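Local coordinates for xylose isomerase-like TIM barrel (Anabaena variabilis ATCC 29413, PDB 2QW5), which is probably a sugar or sugar-phosphate isomerase or epimerase, and binds a zinc ion beside D-xylose, at residues L180-I185 with K209-V214. Sequence-based numbering, arbitrary orientation.
Sequences LAIEPI and KQVGVV. With ZN (zinc ion), chain D; XLS (D-xylose), chain C.
Leu180 and Ile182 on one strand pack against Val211 on the next, where neighbouring parallel strands of the TIM barrel, 179-182 and 211-216, are joined through helix 196-203 as a beta-alpha-beta unit. Four backbone hydrogen bonds stitch them: Leu180 N to Gln210 O, Gly212 N to Leu180 O, Ile182 N to Gly212 O and Val214 N to Ile182 O. Leucine, isoleucine and valine suit the outward face, which helices 148-176 and 196-203 cover. Ile182 CD1 meets Val211 CG1 at 3.5 Å, a tight fit, and Leu180 CD1 lies 3.8 Å from Val211 CG2. An alanine in place of Ile182 would probably open a gap between Val211 and Leu199 of helix 196-203. On the inner face, Ala181 is small enough to lie beside Val214 (Ala181 CB to Val214 CB 3.9 Å), and Gly212 adds no side chain.

Just past the strand, Glu183 reaches into the metal site, its long acidic chain able to span to the zinc ion. Glu183 CB rests 3.4 Å from Val214 CG1, and CG passes the same methyl at 3.7 Å. With CG anti to the backbone N (chi1 -169°) and the chain extended, Glu183 CD lies 3.2 Å from the zinc ion, which Asp216, Gln247 and Glu281 also bind. Glu183 OE1 accepts a 3.2 Å hydrogen bond from xylose O2, while Glu183 OE2 binds the zinc ion at 2.1 Å.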
# COMPACT_ATOMS: atom_id res chain seq x y z
N LEU A 180 -31.57 -10.75 12.59
CA LEU A 180 -30.24 -10.19 12.29
C LEU A 180 -29.18 -11.23 12.67
O LEU A 180 -29.08 -11.55 13.83
CB LEU A 180 -30.01 -8.88 13.07
CG LEU A 180 -30.94 -7.68 12.71
CD1 LEU A 180 -30.84 -6.58 13.76
CD2 LEU A 180 -30.63 -7.14 11.31
N ALA A 181 -28.41 -11.73 11.70
CA ALA A 181 -27.38 -12.79 11.92
C ALA A 181 -25.99 -12.24 11.72
O ALA A 181 -25.52 -12.18 10.59
CB ALA A 181 -27.64 -13.98 11.02
N ILE A 182 -25.34 -11.81 12.82
CA ILE A 182 -23.98 -11.27 12.82
C ILE A 182 -22.99 -12.40 12.57
O ILE A 182 -23.11 -13.48 13.15
CB ILE A 182 -23.60 -10.55 14.13
CG1 ILE A 182 -24.57 -9.41 14.48
CG2 ILE A 182 -22.18 -9.94 14.03
CD1 ILE A 182 -24.37 -8.79 15.94
N GLU A 183 -21.98 -12.13 11.74
CA GLU A 183 -21.04 -13.16 11.31
C GLU A 183 -19.63 -13.01 11.92
O GLU A 183 -19.00 -11.97 11.75
CB GLU A 183 -20.94 -13.10 9.77
CG GLU A 183 -20.17 -14.29 9.17
CD GLU A 183 -20.02 -14.22 7.66
OE1 GLU A 183 -20.21 -13.10 7.11
OE2 GLU A 183 -19.70 -15.30 7.07
N PRO A 184 -19.16 -14.05 12.66
CA PRO A 184 -17.74 -14.10 13.01
C PRO A 184 -17.01 -14.38 11.69
O PRO A 184 -17.44 -15.25 10.94
CB PRO A 184 -17.63 -15.32 13.93
CG PRO A 184 -19.02 -15.68 14.28
CD PRO A 184 -19.87 -15.22 13.18
N ILE A 185 -16.00 -13.58 11.39
CA ILE A 185 -15.24 -13.68 10.12
C ILE A 185 -13.77 -13.79 10.47
O ILE A 185 -13.31 -13.09 11.35
CB ILE A 185 -15.51 -12.44 9.24
CG1 ILE A 185 -16.93 -12.53 8.65
CG2 ILE A 185 -14.50 -12.29 8.10
CD1 ILE A 185 -17.41 -11.30 7.91
N LYS A 209 -32.87 -10.34 21.34
CA LYS A 209 -32.58 -11.66 20.80
C LYS A 209 -32.80 -11.72 19.27
O LYS A 209 -32.44 -12.69 18.61
CB LYS A 209 -33.45 -12.74 21.46
CG LYS A 209 -33.26 -12.93 22.95
CD LYS A 209 -31.82 -13.23 23.40
CE LYS A 209 -31.79 -13.69 24.89
NZ LYS A 209 -32.78 -14.85 25.16
N GLN A 210 -33.42 -10.67 18.72
CA GLN A 210 -33.55 -10.51 17.26
C GLN A 210 -32.12 -10.40 16.66
O GLN A 210 -31.92 -10.67 15.46
CB GLN A 210 -34.36 -9.25 16.94
CG GLN A 210 -34.94 -9.20 15.53
CD GLN A 210 -36.02 -10.25 15.24
OE1 GLN A 210 -36.48 -10.94 16.15
NE2 GLN A 210 -36.48 -10.33 13.98
N VAL A 211 -31.16 -9.94 17.49
CA VAL A 211 -29.75 -9.84 17.12
C VAL A 211 -29.05 -11.13 17.55
O VAL A 211 -28.82 -11.39 18.72
CB VAL A 211 -29.05 -8.62 17.75
CG1 VAL A 211 -27.54 -8.57 17.32
CG2 VAL A 211 -29.78 -7.29 17.38
N GLY A 212 -28.73 -11.96 16.56
CA GLY A 212 -28.06 -13.24 16.80
C GLY A 212 -26.90 -13.47 15.87
O GLY A 212 -26.16 -12.53 15.52
N VAL A 213 -26.72 -14.73 15.48
CA VAL A 213 -25.53 -15.12 14.73
C VAL A 213 -25.79 -15.96 13.51
O VAL A 213 -26.80 -16.65 13.41
CB VAL A 213 -24.53 -15.93 15.64
CG1 VAL A 213 -24.42 -15.32 17.01
CG2 VAL A 213 -24.93 -17.35 15.81
N VAL A 214 -24.84 -15.88 12.59
CA VAL A 214 -24.69 -16.84 11.52
C VAL A 214 -23.37 -17.56 11.85
O VAL A 214 -22.39 -16.89 12.22
CB VAL A 214 -24.65 -16.25 10.10
CG1 VAL A 214 -23.70 -15.02 10.01
CG2 VAL A 214 -24.30 -17.34 9.11
ZN ZN D . -20.01 -16.21 5.16
C1 XLS C . -17.32 -12.46 3.66
C2 XLS C . -18.27 -11.33 4.06
C3 XLS C . -18.18 -10.07 3.14
C4 XLS C . -19.51 -9.39 2.88
O1 XLS C . -16.64 -13.34 4.57
O2 XLS C . -19.60 -11.81 4.24
O3 XLS C . -17.59 -10.19 1.85
O4 XLS C . -20.14 -9.18 4.11
O HOH W 1 -18.40 -15.17 4.51